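Local coordinates for lipoate-protein ligase 1 (Plasmodium falciparum, PDB 5T8U) that belongs to the lipoyl protein ligase A/B family and holds lipoic acid in a pocket of its catalytic domain, at residues A[130-135]-A[209-214]; A[121-126]-A[225-230]; A[137-140]-A[144-147]. All coordinates share one frame; numbering follows the deposited sequence.

Contact 1: residues A[130-135]-A[209-214]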
loop_
_atom_site.group_PDB
_atom_site.type_symbol
_atom_site.label_atom_id
_atom_site.label_comp_id
_atom_site.label_asym_id
_atom_site.label_seq_id
_atom_site.Cartn_x
_atom_site.Cartn_y
_atom_site.Cartn_z
ATOM N N ASN A 130 9.721 -6.352 -22.362
ATOM C CA ASN A 130 11.040 -6.714 -22.870
ATOM C C ASN A 130 11.386 -8.161 -22.550
ATOM O O ASN A 130 11.918 -8.881 -23.404
ATOM C CB ASN A 130 12.098 -5.776 -22.292
ATOM C CG ASN A 130 11.941 -4.351 -22.775
ATOM O OD1 ASN A 130 11.304 -4.097 -23.797
ATOM N ND2 ASN A 130 12.528 -3.410 -22.045
ATOM N N HIS A 131 11.095 -8.611 -21.330
ATOM C CA HIS A 131 11.594 -9.897 -20.864
ATOM C C HIS A 131 10.575 -11.022 -20.963
ATOM O O HIS A 131 10.943 -12.183 -20.752
ATOM C CB HIS A 131 12.077 -9.774 -19.416
ATOM C CG HIS A 131 13.169 -8.768 -19.235
ATOM N ND1 HIS A 131 13.007 -7.433 -19.536
ATOM C CD2 HIS A 131 14.442 -8.901 -18.795
ATOM C CE1 HIS A 131 14.131 -6.787 -19.285
ATOM N NE2 HIS A 131 15.018 -7.655 -18.834
ATOM N N PHE A 132 9.311 -10.720 -21.272
ATOM C CA PHE A 132 8.304 -11.768 -21.374
ATOM C C PHE A 132 7.303 -11.516 -22.495
ATOM O O PHE A 132 6.339 -12.281 -22.626
ATOM C CB PHE A 132 7.572 -11.918 -20.035
ATOM C CG PHE A 132 8.497 -12.016 -18.854
ATOM C CD1 PHE A 132 9.128 -13.209 -18.550
ATOM C CD2 PHE A 132 8.750 -10.909 -18.061
ATOM C CE1 PHE A 132 9.987 -13.301 -17.467
ATOM C CE2 PHE A 132 9.605 -10.994 -16.978
ATOM C CZ PHE A 132 10.223 -12.192 -16.681
ATOM N N ASN A 133 7.505 -10.481 -23.311
ATOM C CA ASN A 133 6.615 -10.165 -24.429
ATOM C C ASN A 133 5.156 -10.128 -23.981
ATOM O O ASN A 133 4.247 -10.542 -24.706
ATOM C CB ASN A 133 6.810 -11.155 -25.579
ATOM C CG ASN A 133 6.619 -10.508 -26.937
ATOM O OD1 ASN A 133 7.471 -9.748 -27.397
ATOM N ND2 ASN A 133 5.498 -10.803 -27.585
ATOM N N ILE A 134 4.932 -9.626 -22.772
ATOM C CA ILE A 134 3.594 -9.454 -22.219
ATOM C C ILE A 134 3.232 -7.981 -22.356
ATOM O O ILE A 134 3.785 -7.127 -21.654
ATOM C CB ILE A 134 3.522 -9.922 -20.759
ATOM C CG1 ILE A 134 3.600 -11.450 -20.699
ATOM C CG2 ILE A 134 2.235 -9.429 -20.088
ATOM C CD1 ILE A 134 3.748 -12.015 -19.299
ATOM N N GLU A 135 2.305 -7.683 -23.261
ATOM C CA GLU A 135 1.855 -6.313 -23.485
ATOM C C GLU A 135 0.810 -5.966 -22.432
ATOM O O GLU A 135 -0.332 -6.431 -22.500
ATOM C CB GLU A 135 1.302 -6.165 -24.899
ATOM C CG GLU A 135 2.386 -6.060 -25.962
ATOM C CD GLU A 135 1.911 -6.513 -27.330
ATOM O OE1 GLU A 135 0.755 -6.211 -27.690
ATOM O OE2 GLU A 135 2.693 -7.180 -28.041
ATOM N N ASN A 209 2.471 -17.089 -19.820
ATOM C CA ASN A 209 3.896 -17.358 -19.978
ATOM C C ASN A 209 4.330 -18.387 -18.942
ATOM O O ASN A 209 3.548 -18.813 -18.087
ATOM C CB ASN A 209 4.717 -16.070 -19.850
ATOM C CG ASN A 209 5.009 -15.428 -21.191
ATOM O OD1 ASN A 209 4.249 -14.585 -21.668
ATOM N ND2 ASN A 209 6.121 -15.820 -21.807
ATOM N N ASN A 210 5.600 -18.784 -19.031
ATOM C CA ASN A 210 6.226 -19.720 -18.099
ATOM C C ASN A 210 7.044 -18.989 -17.044
ATOM O O ASN A 210 8.127 -19.435 -16.656
ATOM C CB ASN A 210 7.099 -20.712 -18.861
ATOM C CG ASN A 210 8.205 -20.030 -19.654
ATOM O OD1 ASN A 210 8.666 -18.947 -19.295
ATOM N ND2 ASN A 210 8.630 -20.664 -20.742
ATOM N N ILE A 211 6.544 -17.848 -16.574
ATOM C CA ILE A 211 7.282 -16.994 -15.651
ATOM C C ILE A 211 7.451 -17.675 -14.302
ATOM O O ILE A 211 6.781 -18.669 -14.000
ATOM C CB ILE A 211 6.582 -15.634 -15.472
ATOM C CG1 ILE A 211 5.084 -15.841 -15.260
ATOM C CG2 ILE A 211 6.844 -14.742 -16.666
ATOM C CD1 ILE A 211 4.420 -14.708 -14.578
ATOM N N THR A 212 8.352 -17.132 -13.487
ATOM C CA THR A 212 8.554 -17.560 -12.112
ATOM C C THR A 212 8.769 -16.319 -11.258
ATOM O O THR A 212 9.006 -15.221 -11.770
ATOM C CB THR A 212 9.755 -18.508 -11.977
ATOM O OG1 THR A 212 10.967 -17.746 -11.941
ATOM C CG2 THR A 212 9.815 -19.481 -13.147
ATOM N N CYS A 213 8.680 -16.496 -9.939
ATOM C CA CYS A 213 8.971 -15.394 -9.027
ATOM C C CYS A 213 10.406 -14.912 -9.198
ATOM O O CYS A 213 10.666 -13.705 -9.266
ATOM C CB CYS A 213 8.714 -15.831 -7.585
ATOM S SG CYS A 213 6.999 -16.304 -7.248
ATOM N N GLU A 214 11.354 -15.847 -9.274
ATOM C CA GLU A 214 12.752 -15.476 -9.471
ATOM C C GLU A 214 12.962 -14.817 -10.829
ATOM O O GLU A 214 13.652 -13.796 -10.932
ATOM C CB GLU A 214 13.638 -16.712 -9.324
ATOM C CG GLU A 214 13.751 -17.210 -7.891
ATOM C CD GLU A 214 14.057 -18.693 -7.798
ATOM O OE1 GLU A 214 13.745 -19.431 -8.757
ATOM O OE2 GLU A 214 14.609 -19.121 -6.764
#
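Phe132 and Ile211 meet through one methyl group: CG2 of Ile211 stands over a face of the Phe132 ring, 3.3 Å from CD1, with CE1 next at 3.5 Å. The two side chains cross at about a right angle. Chi1 of Ile211, 46°, explains which branch does the touching: CG1 is tucked between the backbone N and the carbonyl carbon, while CG2 swings anti to the carbonyl carbon and faces the ring.

Beside this pair, Ile134 and Asn209 run past each other in opposite directions; Ile134 CD1 lies 4.1 Å from Asn209 CG. Asn133 leaves helical geometry with positive phi (50°), and Phe132 and Ile134, on either side of it in sequence, both point toward 209-214. A backbone hydrogen bond to Leu128 helps hold Ile134 there. On the other segment, Thr212 is the N-cap of helix 213-227, its OG1 hydrogen-bonded to Asn215 N, and Phe132 packs on Asn215 and Ala219 of that helix. The apolar contact proper is that of Phe132 with Ile211, while Ile134 lies alongside Asn209; such a joint of buried carbon surface excludes water but sets little direction.

Contact 2: residues A[121-126]-A[225-230]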
loop_
_atom_site.group_PDB
_atom_site.type_symbol
_atom_site.label_atom_id
_atom_site.label_comp_id
_atom_site.label_asym_id
_atom_site.label_seq_id
_atom_site.Cartn_x
_atom_site.Cartn_y
_atom_site.Cartn_z
ATOM N N PHE A 121 5.450 2.273 -12.651
ATOM C CA PHE A 121 4.643 1.464 -13.557
ATOM C C PHE A 121 5.324 1.289 -14.907
ATOM O O PHE A 121 5.129 0.265 -15.570
ATOM C CB PHE A 121 3.260 2.092 -13.743
ATOM C CG PHE A 121 2.300 1.796 -12.623
ATOM C CD1 PHE A 121 1.931 0.491 -12.341
ATOM C CD2 PHE A 121 1.751 2.820 -11.868
ATOM C CE1 PHE A 121 1.045 0.210 -11.317
ATOM C CE2 PHE A 121 0.860 2.545 -10.842
ATOM C CZ PHE A 121 0.507 1.239 -10.567
ATOM N N LEU A 122 6.125 2.268 -15.335
ATOM C CA LEU A 122 6.847 2.122 -16.596
ATOM C C LEU A 122 7.976 1.108 -16.467
ATOM O O LEU A 122 8.257 0.362 -17.410
ATOM C CB LEU A 122 7.392 3.473 -17.057
ATOM C CG LEU A 122 8.194 3.444 -18.365
ATOM C CD1 LEU A 122 7.356 2.894 -19.512
ATOM C CD2 LEU A 122 8.721 4.829 -18.709
ATOM N N ILE A 123 8.645 1.073 -15.313
ATOM C CA ILE A 123 9.651 0.043 -15.077
ATOM C C ILE A 123 9.010 -1.335 -15.143
ATOM O O ILE A 123 9.542 -2.255 -15.779
ATOM C CB ILE A 123 10.356 0.279 -13.726
ATOM C CG1 ILE A 123 11.145 1.591 -13.762
ATOM C CG2 ILE A 123 11.285 -0.892 -13.384
ATOM C CD1 ILE A 123 11.703 2.015 -12.416
ATOM N N ILE A 124 7.851 -1.496 -14.505
ATOM C CA ILE A 124 7.188 -2.799 -14.508
ATOM C C ILE A 124 6.762 -3.177 -15.925
ATOM O O ILE A 124 7.041 -4.285 -16.402
ATOM C CB ILE A 124 5.997 -2.792 -13.532
ATOM C CG1 ILE A 124 6.484 -2.445 -12.119
ATOM C CG2 ILE A 124 5.297 -4.150 -13.533
ATOM C CD1 ILE A 124 5.386 -2.294 -11.093
ATOM N N LEU A 125 6.091 -2.260 -16.623
ATOM C CA LEU A 125 5.644 -2.548 -17.984
ATOM C C LEU A 125 6.820 -2.896 -18.890
ATOM O O LEU A 125 6.743 -3.839 -19.686
ATOM C CB LEU A 125 4.867 -1.356 -18.542
ATOM C CG LEU A 125 3.550 -1.026 -17.834
ATOM C CD1 LEU A 125 3.018 0.322 -18.296
ATOM C CD2 LEU A 125 2.520 -2.113 -18.073
ATOM N N ASN A 126 7.916 -2.141 -18.787
ATOM C CA ASN A 126 9.112 -2.464 -19.558
ATOM C C ASN A 126 9.625 -3.855 -19.212
ATOM O O ASN A 126 10.084 -4.592 -20.093
ATOM C CB ASN A 126 10.199 -1.417 -19.312
ATOM C CG ASN A 126 9.881 -0.081 -19.953
ATOM O OD1 ASN A 126 9.087 -0.001 -20.892
ATOM N ND2 ASN A 126 10.509 0.979 -19.455
ATOM N N THR A 225 17.366 -0.901 -12.444
ATOM C CA THR A 225 18.702 -0.328 -12.573
ATOM C C THR A 225 18.873 0.355 -13.924
ATOM O O THR A 225 19.372 1.484 -14.009
ATOM C CB THR A 225 19.752 -1.426 -12.388
ATOM O OG1 THR A 225 19.483 -2.147 -11.178
ATOM C CG2 THR A 225 21.152 -0.833 -12.317
ATOM N N LYS A 226 18.458 -0.321 -14.997
ATOM C CA LYS A 226 18.575 0.257 -16.331
ATOM C C LYS A 226 17.757 1.535 -16.449
ATOM O O LYS A 226 18.204 2.513 -17.061
ATOM C CB LYS A 226 18.135 -0.763 -17.380
ATOM C CG LYS A 226 17.969 -0.194 -18.779
ATOM C CD LYS A 226 17.842 -1.308 -19.805
ATOM C CE LYS A 226 16.820 -0.970 -20.878
ATOM N NZ LYS A 226 16.584 -2.120 -21.794
ATOM N N PHE A 227 16.553 1.549 -15.874
ATOM C CA PHE A 227 15.737 2.756 -15.919
ATOM C C PHE A 227 16.463 3.923 -15.266
ATOM O O PHE A 227 16.433 5.046 -15.782
ATOM C CB PHE A 227 14.389 2.524 -15.237
ATOM C CG PHE A 227 13.524 3.756 -15.177
ATOM C CD1 PHE A 227 13.605 4.627 -14.101
ATOM C CD2 PHE A 227 12.639 4.049 -16.202
ATOM C CE1 PHE A 227 12.816 5.762 -14.046
ATOM C CE2 PHE A 227 11.846 5.184 -16.152
ATOM C CZ PHE A 227 11.936 6.041 -15.072
ATOM N N TYR A 228 17.123 3.681 -14.135
ATOM C CA TYR A 228 17.838 4.751 -13.451
ATOM C C TYR A 228 19.294 4.871 -13.888
ATOM O O TYR A 228 20.070 5.570 -13.227
ATOM C CB TYR A 228 17.754 4.558 -11.936
ATOM C CG TYR A 228 16.360 4.781 -11.393
ATOM C CD1 TYR A 228 15.740 6.021 -11.504
ATOM C CD2 TYR A 228 15.662 3.756 -10.774
ATOM C CE1 TYR A 228 14.466 6.229 -11.014
ATOM C CE2 TYR A 228 14.390 3.955 -10.281
ATOM C CZ TYR A 228 13.797 5.191 -10.403
ATOM O OH TYR A 228 12.528 5.383 -9.908
ATOM N N GLU A 229 19.679 4.221 -14.989
ATOM C CA GLU A 229 21.012 4.365 -15.562
ATOM C C GLU A 229 20.987 5.063 -16.920
ATOM O O GLU A 229 21.951 4.960 -17.685
ATOM C CB GLU A 229 21.684 2.996 -15.679
ATOM C CG GLU A 229 22.563 2.635 -14.495
ATOM C CD GLU A 229 23.160 1.248 -14.620
ATOM O OE1 GLU A 229 22.758 0.512 -15.545
ATOM O OE2 GLU A 229 24.030 0.894 -13.797
ATOM N N GLN A 230 19.906 5.782 -17.233
ATOM C CA GLN A 230 19.802 6.448 -18.529
ATOM C C GLN A 230 20.864 7.530 -18.683
ATOM O O GLN A 230 21.631 7.534 -19.652
ATOM C CB GLN A 230 18.406 7.049 -18.701
ATOM C CG GLN A 230 17.340 6.064 -19.146
ATOM C CD GLN A 230 16.065 6.757 -19.586
ATOM O OE1 GLN A 230 16.054 7.490 -20.575
ATOM N NE2 GLN A 230 14.984 6.537 -18.847
#
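Ile123 lies across Phe227 at about a right angle, its CG1 over one face of the aromatic ring. CG1 is 3.9 Å from the ring centroid and 27° off the ring normal, which meets the geometry of a CH-pi contact. It is displaced toward the substituted end of the ring, as the 3.5 Å approach of Ile123 CG1 to Phe227 CG confirms. Further along the same branch, Ile123 CD1 sits 3.6 Å from Phe227 CD1. Both CG1 and CD1 of Ile123 stand about 3.5 Å above the plane of the Phe227 ring, on the same side, so the bond between them runs parallel to the ring.

Leu122 comes from a different direction. Its CD2 lies near the plane of the Phe227 ring, at the edge, 4.1 Å from CE2, and the ring is thus met over a face by one aliphatic side chain and at its rim by another. Chi1 of Phe227, 177°, sets CG anti to the backbone N and sends the ring out toward helix 117-132.

Tyr228 meets the tip of the same Ile123 branch, its CE2 3.9 Å from Ile123 CD1, obliquely. Phe227 CD1 stands 3.5 Å above the Tyr228 plane, over its centre, while Tyr228 CE1 lies in plane at the edge of the Phe227 ring. The Tyr228 hydroxyl is hydrogen-bonded to Asn112 ND2, which ties down the distal end of this ring.

Ile123 reaches beyond these partners to Leu220 and Phe224, and the Phe224 ring meets Tyr228 edge-to-face. The contact therefore belongs to the packing of helix 117-132 against the C-terminal part of helix 213-227, with Asn112, at the end of strand 105-112, holding Tyr228 just past that helix.

Contact 3: residues A[137-140]-A[144-147]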
loop_
_atom_site.group_PDB
_atom_site.type_symbol
_atom_site.label_atom_id
_atom_site.label_comp_id
_atom_site.label_asym_id
_atom_site.label_seq_id
_atom_site.Cartn_x
_atom_site.Cartn_y
_atom_site.Cartn_z
ATOM N N LYS A 137 -1.198 -3.012 -19.857
ATOM C CA LYS A 137 -1.685 -1.646 -19.749
ATOM C C LYS A 137 -1.969 -1.333 -18.288
ATOM O O LYS A 137 -2.277 -2.227 -17.494
ATOM C CB LYS A 137 -2.961 -1.442 -20.581
ATOM C CG LYS A 137 -3.386 0.013 -20.734
ATOM C CD LYS A 137 -4.665 0.143 -21.553
ATOM C CE LYS A 137 -5.116 1.593 -21.654
ATOM N NZ LYS A 137 -6.023 1.832 -22.812
ATOM N N THR A 138 -1.855 -0.056 -17.933
ATOM C CA THR A 138 -2.239 0.417 -16.610
ATOM C C THR A 138 -3.665 0.951 -16.707
ATOM O O THR A 138 -3.949 1.835 -17.522
ATOM C CB THR A 138 -1.264 1.479 -16.088
ATOM O OG1 THR A 138 -1.450 1.649 -14.677
ATOM C CG2 THR A 138 -1.441 2.828 -16.786
ATOM N N GLN A 139 -4.566 0.383 -15.905
ATOM C CA GLN A 139 -5.982 0.715 -16.018
ATOM C C GLN A 139 -6.301 2.018 -15.295
ATOM O O GLN A 139 -6.827 2.963 -15.892
ATOM C CB GLN A 139 -6.833 -0.432 -15.468
ATOM C CG GLN A 139 -8.238 -0.498 -16.047
ATOM C CD GLN A 139 -8.993 -1.743 -15.617
ATOM O OE1 GLN A 139 -9.705 -2.354 -16.413
ATOM N NE2 GLN A 139 -8.844 -2.123 -14.352
ATOM N N GLY A 140 -5.991 2.081 -14.002
ATOM C CA GLY A 140 -6.203 3.284 -13.223
ATOM C C GLY A 140 -4.927 3.759 -12.563
ATOM O O GLY A 140 -3.829 3.468 -13.043
ATOM N N ILE A 144 -2.716 -2.775 -12.980
ATOM C CA ILE A 144 -2.118 -3.187 -14.243
ATOM C C ILE A 144 -2.954 -4.328 -14.802
ATOM O O ILE A 144 -3.196 -5.325 -14.110
ATOM C CB ILE A 144 -0.651 -3.628 -14.077
ATOM C CG1 ILE A 144 0.169 -2.543 -13.372
ATOM C CG2 ILE A 144 -0.039 -3.959 -15.439
ATOM C CD1 ILE A 144 1.576 -2.982 -13.000
ATOM N N THR A 145 -3.401 -4.176 -16.043
ATOM C CA THR A 145 -4.133 -5.216 -16.744
ATOM C C THR A 145 -3.302 -5.744 -17.906
ATOM O O THR A 145 -2.404 -5.068 -18.416
ATOM C CB THR A 145 -5.478 -4.692 -17.263
ATOM O OG1 THR A 145 -5.252 -3.652 -18.224
ATOM C CG2 THR A 145 -6.326 -4.148 -16.116
ATOM N N VAL A 146 -3.608 -6.973 -18.312
ATOM C CA VAL A 146 -2.984 -7.595 -19.469
ATOM C C VAL A 146 -3.994 -7.836 -20.584
ATOM O O VAL A 146 -3.673 -7.675 -21.764
ATOM C CB VAL A 146 -2.274 -8.908 -19.069
ATOM C CG1 VAL A 146 -3.279 -9.971 -18.633
ATOM C CG2 VAL A 146 -1.406 -9.411 -20.213
ATOM N N ASN A 147 -5.215 -8.224 -20.230
ATOM C CA ASN A 147 -6.320 -8.354 -21.176
ATOM C C ASN A 147 -7.579 -7.770 -20.549
ATOM O O ASN A 147 -8.649 -8.381 -20.548
ATOM C CB ASN A 147 -6.540 -9.812 -21.578
ATOM C CG ASN A 147 -5.501 -10.311 -22.561
ATOM O OD1 ASN A 147 -4.952 -9.540 -23.348
ATOM N ND2 ASN A 147 -5.233 -11.612 -22.525
#
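The carbonyl oxygen of Lys137 is approached by several groups of the opposing strand. Thr145 N gives the main bond, 2.7 Å to Lys137 O, and lies nearly along the C=O axis, with a C=O...N angle of 169°. Thr145 OG1 adds a weak hydrogen bond to Lys137 O at 3.4 Å, and Ile144 CA makes a CA-H...O contact with it, also at 3.4 Å. The return bond, Lys137 N to Thr145 O at 2.8 Å, completes the pair of bonds that defines Lys137 and Thr145 as an antiparallel hydrogen-bonded pair. Thr138 and Ile144 form the next, non-hydrogen-bonded pair, with their CA atoms 4.3 Å apart.

On the face carrying Lys137 and Thr145, chi1 of Thr145 (63°) places OG1 where it can reach the carbonyl and leaves CG2 to meet Gln139. The extended Gln139 side chain crosses Thr145 at about a right angle. Thr145 CG2 lies over the flat face of the Gln139 amide, almost straight above CD at 3.6 Å, and also touches Gln139 CB. Lys137 instead carries its amino group away from the partner strand. On the other face, Thr138 OG1 is hydrogen-bonded to Asp143 O, a tie within the hairpin.

This is a beta hairpin at one edge of the eight-stranded mixed sheet: 137-138 is the outermost strand, 143-145 the next, and strand 150-159 follows, joined by backbone hydrogen bonding between Ile144 and Cys151. Ile144 projects toward helix 117-132, on the face it shares with Thr138, and packs on Phe121, Ile124 and Leu125.

Overall arrangement
Contacts 1 and 2, whose centres are 15 Å apart, both join helix 117-132 to helix 213-227: contact 2 at the C-terminal end of that partner and contact 1 at its N-terminal approach. Helix 117-132 also packs on contact 3 through Ile144, whose CG1 is 3.5 Å from Phe121 CE1 of contact 2. The centre of contact 3 lies 16 Å from that of contact 1, which it touches through Ile134 CG2 and Val146 CG2, 3.6 Å apart. Along the chain it sits inside the loop closed by contact 1, itself inside the loop closed by contact 2. Contact 3 lies near the pocket: the Gln139 side chain is about 9 Å from lipoic acid, and Asn142 in the hairpin turn lines the pocket.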